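Local coordinates for kinesin-like protein KAR3 (Saccharomyces cerevisiae, PDB 1F9V) that probably hydrolyses ATP to drive movement along microtubules, through a kinesin motor domain that here holds ADP and magnesium, at residues A[132-137]-A[181-186]; A[136-141]-A[220-225]; A[83-88]-A[303-308]. The protein carries 2 engineered substitutions. All coordinates share one frame; numbering follows the deposited sequence.

Contact 1: A[132-137]-A[181-186]; sequences KVNCEF and VTSCKL
Leu186 packs its aliphatic chain against Val133 and Cys135. Its CB lies 4.0 Å from Val133 CG1, and the two side chains cross obliquely. Its CD1 methyl lies 3.9 Å from Cys135 SG. That sulphur sits between the backbone N and the carbonyl carbon (chi1 67°), on the same sheet face as the Cys184 side chain. Around this patch the backbones pair as antiparallel strands. Cys135 and Cys184 form a hydrogen-bonded pair in which each N donates to the other's O, and Leu186 N donates to Val133 O. A water extends the pairing beyond Leu186: it accepts from Val133 N and donates to Leu186 O. At the polar edge Ser183 OG donates to Glu136 OE2 over 2.7 Å and meets the anti lone pair of that oxygen. The Glu136 chain bends at chi2 (90°), and its CG lies 3.5 Å from Thr182 O. Glu136 OE1 accepts from His224 NE2, which means the carboxylate is held at both oxygens. An alanine here would probably leave the Ser183 hydroxyl and the His224 N-H without this acceptor. In the fold, the short strand 184-185 borders strand 130-141, while strand 218-228 pairs along the other edge of that strand. Ile195 of helix 192-199 packs on Cys135, Cys184 and Leu186, and Val133 meets Phe118 and Ile121 of helix 109-124.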
# COMPACT_ATOMS: atom_id res chain seq x y z
N LYS A 132 -1.54 23.05 5.33
CA LYS A 132 -2.68 22.60 6.11
C LYS A 132 -2.86 21.13 5.77
O LYS A 132 -2.71 20.74 4.62
CB LYS A 132 -3.95 23.38 5.76
CG LYS A 132 -4.03 24.73 6.44
CD LYS A 132 -3.21 25.77 5.69
CE LYS A 132 -3.55 25.78 4.20
NZ LYS A 132 -2.50 26.44 3.39
N VAL A 133 -3.19 20.33 6.78
CA VAL A 133 -3.36 18.90 6.59
C VAL A 133 -4.72 18.40 7.04
O VAL A 133 -5.16 18.69 8.15
CB VAL A 133 -2.28 18.12 7.38
CG1 VAL A 133 -2.39 16.63 7.08
CG2 VAL A 133 -0.90 18.65 7.02
N ASN A 134 -5.40 17.67 6.17
CA ASN A 134 -6.69 17.10 6.53
C ASN A 134 -6.72 15.66 6.02
O ASN A 134 -6.04 15.33 5.05
CB ASN A 134 -7.85 17.96 5.99
CG ASN A 134 -8.02 17.84 4.49
OD1 ASN A 134 -9.02 17.28 4.01
ND2 ASN A 134 -7.08 18.39 3.74
N CYS A 135 -7.48 14.81 6.69
CA CYS A 135 -7.52 13.41 6.30
C CYS A 135 -8.88 12.74 6.40
O CYS A 135 -9.81 13.27 7.01
CB CYS A 135 -6.53 12.62 7.17
SG CYS A 135 -7.01 12.52 8.93
N GLU A 136 -8.97 11.57 5.77
CA GLU A 136 -10.17 10.75 5.80
C GLU A 136 -9.65 9.33 6.00
O GLU A 136 -8.52 9.02 5.63
CB GLU A 136 -10.93 10.82 4.47
CG GLU A 136 -11.48 12.19 4.13
CD GLU A 136 -10.50 13.01 3.32
OE1 GLU A 136 -9.92 12.47 2.36
OE2 GLU A 136 -10.30 14.20 3.65
N PHE A 137 -10.47 8.49 6.62
CA PHE A 137 -10.12 7.09 6.85
C PHE A 137 -11.36 6.29 6.49
O PHE A 137 -12.37 6.32 7.21
CB PHE A 137 -9.73 6.86 8.31
CG PHE A 137 -8.96 5.58 8.55
CD1 PHE A 137 -8.46 4.83 7.49
CD2 PHE A 137 -8.75 5.12 9.84
CE1 PHE A 137 -7.76 3.64 7.72
CE2 PHE A 137 -8.06 3.94 10.08
CZ PHE A 137 -7.56 3.20 9.01
N VAL A 181 -18.40 11.86 3.77
CA VAL A 181 -17.31 11.16 4.43
C VAL A 181 -16.60 12.16 5.32
O VAL A 181 -16.16 13.21 4.86
CB VAL A 181 -16.29 10.59 3.43
CG1 VAL A 181 -15.00 10.23 4.15
CG2 VAL A 181 -16.89 9.37 2.72
N THR A 182 -16.50 11.83 6.60
CA THR A 182 -15.85 12.69 7.57
C THR A 182 -14.41 13.02 7.21
O THR A 182 -13.62 12.13 6.88
CB THR A 182 -15.86 12.05 8.97
OG1 THR A 182 -17.20 11.68 9.32
CG2 THR A 182 -15.31 13.01 10.00
N SER A 183 -14.07 14.30 7.26
CA SER A 183 -12.69 14.73 7.01
C SER A 183 -12.25 15.45 8.27
O SER A 183 -13.02 16.20 8.88
CB SER A 183 -12.59 15.65 5.80
OG SER A 183 -11.22 15.89 5.49
N CYS A 184 -11.00 15.23 8.67
CA CYS A 184 -10.48 15.83 9.89
C CYS A 184 -9.19 16.61 9.68
O CYS A 184 -8.31 16.21 8.91
CB CYS A 184 -10.23 14.75 10.94
SG CYS A 184 -11.68 13.76 11.32
N LYS A 185 -9.08 17.73 10.38
CA LYS A 185 -7.88 18.55 10.31
C LYS A 185 -6.83 17.88 11.19
O LYS A 185 -7.16 17.25 12.19
CB LYS A 185 -8.15 19.95 10.85
CG LYS A 185 -8.90 20.87 9.90
CD LYS A 185 -9.00 22.27 10.51
CE LYS A 185 -9.70 23.25 9.58
NZ LYS A 185 -9.41 24.64 9.99
N LEU A 186 -5.56 18.02 10.81
CA LEU A 186 -4.46 17.47 11.59
C LEU A 186 -3.52 18.64 11.81
O LEU A 186 -2.76 19.01 10.91
CB LEU A 186 -3.74 16.35 10.82
CG LEU A 186 -4.43 14.99 10.71
CD1 LEU A 186 -3.55 14.03 9.94
CD2 LEU A 186 -4.73 14.45 12.09
O HOH W 1 -2.96 21.32 9.44
O HOH W 2 -13.19 9.44 7.11

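Contact 2: A[136-141]-A[220-225]; sequences EFIEIY and IFIIHL
Glu136 with Ile222 and Ile138 with Ile220 form antiparallel hydrogen-bonded pairs, with the non-hydrogen-bonded pair Phe137-Phe221 between them; the strand axes approach to 4.8 Å at 154°. All four backbone bonds of the two outer pairs are made, and Ile220 N to Ile138 O is the shortest at 2.7 Å. On the face that carries Phe137 and Phe221 the two rings meet edge-to-face. The edge of Phe221 points at the face of Phe137, with the planes at 58° and the centroids 5.1 Å apart. Phe221 CD2 does the touching, above the Phe137 ring and offset toward its rim. CG stands anti to the backbone N in both residues, and this shared placement brings the rings together on one face. Ile220 O lies at the edge of the Phe137 ring, 3.3 Å from CD1. Strand 218-228 belongs to the mixed central sheet of the kinesin motor domain, a P-loop NTPase fold, and runs between strands 130-141 and 235-244. On the face of Ile220 and Ile222, His224 NE2 donates to Glu136 OE1 over 2.6 Å. The bond uses the syn lone pair and lies close to the imidazole plane. Carboxylate and ring planes are 30° apart. His224 ND1 is bonded to Thr239 OG1 in strand 235-244, which helps fix the rotation of the ring. Ile222 CG2 lies 3.5 Å from Glu136 OE1. Further along, Ile220 CD1 meets Ile140 CD1 at 3.7 Å, and Ile220 CB lies near Ile138 CG1. Leu298 and Leu301 of helix 297-306 pack on this isoleucine group.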
# COMPACT_ATOMS: atom_id res chain seq x y z
N GLU A 136 -8.97 11.57 5.77
CA GLU A 136 -10.17 10.75 5.80
C GLU A 136 -9.65 9.33 6.00
O GLU A 136 -8.52 9.02 5.63
CB GLU A 136 -10.93 10.82 4.47
CG GLU A 136 -11.48 12.19 4.13
CD GLU A 136 -10.50 13.01 3.32
OE1 GLU A 136 -9.92 12.47 2.36
OE2 GLU A 136 -10.30 14.20 3.65
N PHE A 137 -10.47 8.49 6.62
CA PHE A 137 -10.12 7.09 6.85
C PHE A 137 -11.36 6.29 6.49
O PHE A 137 -12.37 6.32 7.21
CB PHE A 137 -9.73 6.86 8.31
CG PHE A 137 -8.96 5.58 8.55
CD1 PHE A 137 -8.46 4.83 7.49
CD2 PHE A 137 -8.75 5.12 9.84
CE1 PHE A 137 -7.76 3.64 7.72
CE2 PHE A 137 -8.06 3.94 10.08
CZ PHE A 137 -7.56 3.20 9.01
N ILE A 138 -11.29 5.59 5.36
CA ILE A 138 -12.41 4.80 4.89
C ILE A 138 -12.00 3.37 4.64
O ILE A 138 -10.82 3.02 4.71
CB ILE A 138 -12.97 5.37 3.55
CG1 ILE A 138 -11.91 5.24 2.45
CG2 ILE A 138 -13.37 6.85 3.72
CD1 ILE A 138 -12.44 5.48 1.04
N GLU A 139 -12.99 2.54 4.35
CA GLU A 139 -12.73 1.16 4.01
C GLU A 139 -13.66 0.82 2.85
O GLU A 139 -14.72 1.42 2.70
CB GLU A 139 -13.01 0.23 5.20
CG GLU A 139 -14.39 -0.38 5.18
CD GLU A 139 -14.65 -1.30 6.35
OE1 GLU A 139 -13.70 -1.64 7.09
OE2 GLU A 139 -15.82 -1.69 6.53
N ILE A 140 -13.23 -0.12 2.01
CA ILE A 140 -14.04 -0.58 0.91
C ILE A 140 -14.29 -2.05 1.23
O ILE A 140 -13.34 -2.83 1.36
CB ILE A 140 -13.33 -0.45 -0.45
CG1 ILE A 140 -13.27 1.03 -0.86
CG2 ILE A 140 -14.08 -1.24 -1.52
CD1 ILE A 140 -12.41 1.30 -2.07
N TYR A 141 -15.55 -2.40 1.41
CA TYR A 141 -15.94 -3.78 1.71
C TYR A 141 -17.05 -4.16 0.75
O TYR A 141 -18.10 -3.50 0.69
CB TYR A 141 -16.44 -3.89 3.16
CG TYR A 141 -16.91 -5.28 3.50
CD1 TYR A 141 -16.04 -6.37 3.41
CD2 TYR A 141 -18.23 -5.53 3.87
CE1 TYR A 141 -16.47 -7.66 3.67
CE2 TYR A 141 -18.68 -6.83 4.14
CZ TYR A 141 -17.79 -7.89 4.03
OH TYR A 141 -18.21 -9.17 4.27
N ILE A 220 -8.33 2.48 3.69
CA ILE A 220 -7.59 3.55 3.04
C ILE A 220 -7.49 4.82 3.87
O ILE A 220 -8.50 5.44 4.21
CB ILE A 220 -8.25 3.89 1.67
CG1 ILE A 220 -8.43 2.61 0.86
CG2 ILE A 220 -7.39 4.88 0.90
CD1 ILE A 220 -9.82 2.43 0.29
N PHE A 221 -6.26 5.21 4.21
CA PHE A 221 -6.01 6.43 4.98
C PHE A 221 -5.59 7.49 3.96
O PHE A 221 -4.54 7.40 3.33
CB PHE A 221 -4.90 6.18 6.01
CG PHE A 221 -4.87 7.19 7.12
CD1 PHE A 221 -4.21 8.40 6.96
CD2 PHE A 221 -5.50 6.93 8.34
CE1 PHE A 221 -4.18 9.34 7.99
CE2 PHE A 221 -5.47 7.86 9.38
CZ PHE A 221 -4.81 9.07 9.20
N ILE A 222 -6.44 8.50 3.79
CA ILE A 222 -6.18 9.56 2.82
C ILE A 222 -5.74 10.84 3.51
O ILE A 222 -6.39 11.31 4.44
CB ILE A 222 -7.44 9.84 1.96
CG1 ILE A 222 -7.93 8.54 1.32
CG2 ILE A 222 -7.13 10.88 0.90
CD1 ILE A 222 -9.28 8.64 0.62
N ILE A 223 -4.62 11.38 3.04
CA ILE A 223 -4.05 12.61 3.59
C ILE A 223 -3.90 13.65 2.50
O ILE A 223 -3.37 13.37 1.42
CB ILE A 223 -2.65 12.35 4.18
CG1 ILE A 223 -2.74 11.38 5.37
CG2 ILE A 223 -2.00 13.67 4.58
CD1 ILE A 223 -1.46 10.61 5.64
N HIS A 224 -4.38 14.87 2.76
CA HIS A 224 -4.26 15.95 1.80
C HIS A 224 -3.32 17.01 2.36
O HIS A 224 -3.47 17.45 3.50
CB HIS A 224 -5.63 16.56 1.51
CG HIS A 224 -6.68 15.54 1.19
ND1 HIS A 224 -6.76 14.91 -0.03
CD2 HIS A 224 -7.69 15.04 1.94
CE1 HIS A 224 -7.77 14.06 -0.02
NE2 HIS A 224 -8.35 14.11 1.16
N LEU A 225 -2.32 17.41 1.57
CA LEU A 225 -1.37 18.42 2.00
C LEU A 225 -1.58 19.65 1.15
O LEU A 225 -1.24 19.66 -0.03
CB LEU A 225 0.07 17.94 1.79
CG LEU A 225 0.56 16.67 2.48
CD1 LEU A 225 2.06 16.56 2.28
CD2 LEU A 225 0.20 16.69 3.96

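Contact 3: A[83-88]-A[303-308]; sequences GYNVCI and QYSLTG
Asn85 points its carboxamide at the backbone carbonyl of Tyr304, and ND2 donates to Tyr304 O over 3.1 Å. The acceptor is slightly tilted from the amide plane. The donor stands above the carbonyl plane, about 50° out of it, and does not meet a lone pair. The N-H to acceptor angle is 142°, so the bond is clearly bent. At the other end of the amide, Asn85 OD1 accepts from Thr239 N of strand 235-244. The Tyr304 ring itself turns away from segment 83-88. Gln303 OE1 lies over one of its faces, offset toward the rim, and His169 meets the ring edge-to-face. Beside the amide, Ser305 fits against Asn85 and Cys87. Ser305 OG lies 3.6 Å from Asn85 CB, and Ser305 CB lies 3.7 Å from Cys87 SG. The same sulphur touches Leu306 CD2 at 3.9 Å. Cys87 SG is anti to the carbonyl carbon (chi1 -80°), on the side of the strand that looks toward the helix end. Residues 303-306 form the weakly bonded last turn of helix 297-306, and the chain leaves it at Thr307. There Gln303 O accepts from Leu306 N and from Thr307 OG1, the latter over 2.8 Å, and the two donors come from opposite faces of its plane. Thr307 OG1 is also bonded to Lys174 NZ. Strand 86-91 leads into the P-loop that holds ADP, and strands 235-244 and 311-318 pair with it on its two edges. The contact thus combines one bent hydrogen bond from a side-chain amide with close packing of Cys87 SG on Ser305 and Leu306. With both ends of its amide bonded, Asn85 links the terminal turn of helix 297-306 to strand 235-244, and its amide is unlikely to turn over easily.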
# COMPACT_ATOMS: atom_id res chain seq x y z
N GLY A 83 3.58 18.58 -4.23
CA GLY A 83 2.38 18.47 -5.05
C GLY A 83 2.15 17.13 -5.72
O GLY A 83 1.21 16.97 -6.50
N TYR A 84 3.00 16.15 -5.42
CA TYR A 84 2.84 14.82 -6.01
C TYR A 84 1.81 14.04 -5.23
O TYR A 84 1.68 14.20 -4.02
CB TYR A 84 4.15 14.03 -5.95
CG TYR A 84 5.19 14.44 -6.96
CD1 TYR A 84 6.21 15.33 -6.62
CD2 TYR A 84 5.16 13.93 -8.26
CE1 TYR A 84 7.18 15.70 -7.54
CE2 TYR A 84 6.12 14.29 -9.19
CZ TYR A 84 7.13 15.18 -8.83
OH TYR A 84 8.08 15.54 -9.74
N ASN A 85 1.05 13.20 -5.94
CA ASN A 85 0.09 12.35 -5.27
C ASN A 85 0.87 11.07 -5.01
O ASN A 85 1.74 10.70 -5.80
CB ASN A 85 -1.09 12.04 -6.18
CG ASN A 85 -2.01 13.23 -6.36
OD1 ASN A 85 -2.10 14.10 -5.49
ND2 ASN A 85 -2.70 13.27 -7.49
N VAL A 86 0.55 10.41 -3.91
CA VAL A 86 1.27 9.20 -3.54
C VAL A 86 0.32 8.09 -3.13
O VAL A 86 -0.67 8.33 -2.44
CB VAL A 86 2.23 9.50 -2.34
CG1 VAL A 86 2.75 8.20 -1.73
CG2 VAL A 86 3.36 10.38 -2.81
N CYS A 87 0.63 6.87 -3.56
CA CYS A 87 -0.16 5.70 -3.20
C CYS A 87 0.79 4.64 -2.66
O CYS A 87 1.84 4.39 -3.24
CB CYS A 87 -0.90 5.11 -4.40
SG CYS A 87 -2.43 5.94 -4.88
N ILE A 88 0.42 4.04 -1.53
CA ILE A 88 1.21 2.95 -0.96
C ILE A 88 0.21 1.84 -0.67
O ILE A 88 -0.74 2.04 0.09
CB ILE A 88 1.91 3.36 0.35
CG1 ILE A 88 2.94 4.47 0.06
CG2 ILE A 88 2.59 2.14 0.98
CD1 ILE A 88 3.71 4.95 1.29
N GLN A 303 -7.92 6.81 -9.14
CA GLN A 303 -7.39 7.09 -10.46
C GLN A 303 -6.48 8.32 -10.61
O GLN A 303 -5.47 8.24 -11.30
CB GLN A 303 -8.53 7.15 -11.48
CG GLN A 303 -9.43 8.37 -11.36
CD GLN A 303 -10.53 8.36 -12.40
OE1 GLN A 303 -11.16 9.40 -12.66
NE2 GLN A 303 -10.78 7.20 -12.99
N TYR A 304 -6.83 9.44 -9.99
CA TYR A 304 -6.00 10.64 -10.11
C TYR A 304 -4.68 10.54 -9.32
O TYR A 304 -3.74 11.28 -9.60
CB TYR A 304 -6.78 11.88 -9.65
CG TYR A 304 -7.88 12.31 -10.60
CD1 TYR A 304 -7.74 12.14 -11.98
CD2 TYR A 304 -9.05 12.89 -10.11
CE1 TYR A 304 -8.76 12.54 -12.86
CE2 TYR A 304 -10.07 13.29 -10.98
CZ TYR A 304 -9.92 13.11 -12.35
OH TYR A 304 -10.92 13.52 -13.20
N SER A 305 -4.63 9.63 -8.35
CA SER A 305 -3.43 9.45 -7.55
C SER A 305 -2.59 8.31 -8.12
O SER A 305 -1.53 7.97 -7.59
CB SER A 305 -3.79 9.15 -6.09
OG SER A 305 -4.14 10.34 -5.39
N LEU A 306 -3.06 7.72 -9.22
CA LEU A 306 -2.37 6.62 -9.87
C LEU A 306 -1.85 7.05 -11.24
O LEU A 306 -1.04 6.36 -11.85
CB LEU A 306 -3.31 5.43 -10.04
CG LEU A 306 -3.67 4.65 -8.77
CD1 LEU A 306 -4.76 3.64 -9.06
CD2 LEU A 306 -2.42 3.95 -8.25
N THR A 307 -2.32 8.19 -11.71
CA THR A 307 -1.92 8.68 -13.02
C THR A 307 -1.12 9.97 -12.93
O THR A 307 -0.90 10.50 -11.85
CB THR A 307 -3.15 8.90 -13.92
OG1 THR A 307 -4.10 9.73 -13.23
CG2 THR A 307 -3.80 7.57 -14.25
N GLY A 308 -0.71 10.48 -14.09
CA GLY A 308 0.07 11.70 -14.10
C GLY A 308 1.48 11.40 -13.60
O GLY A 308 2.09 10.40 -13.99

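Contacts 1 and 2 share Glu136 and Phe137 on strand 130-141, and their centres lie 9 Å apart. They also touch directly: Asn134 O and His224 N are 2.9 Å apart, probably a hydrogen bond. Contact 3 reaches the same sheet through strand 86-91, which pairs with strand 235-244, the neighbour of strand 218-228. It touches neither; its centre lies 14 Å from that of contact 2, the nearest atoms about 6 Å apart. Helix 297-306 bridges this gap, packing on Ile220 in contact 2 and ending in contact 3. The Phe137 side chain is about 10 Å from the bound magnesium, and that of Cys87 about 9 Å from one of the two bound ADP molecules.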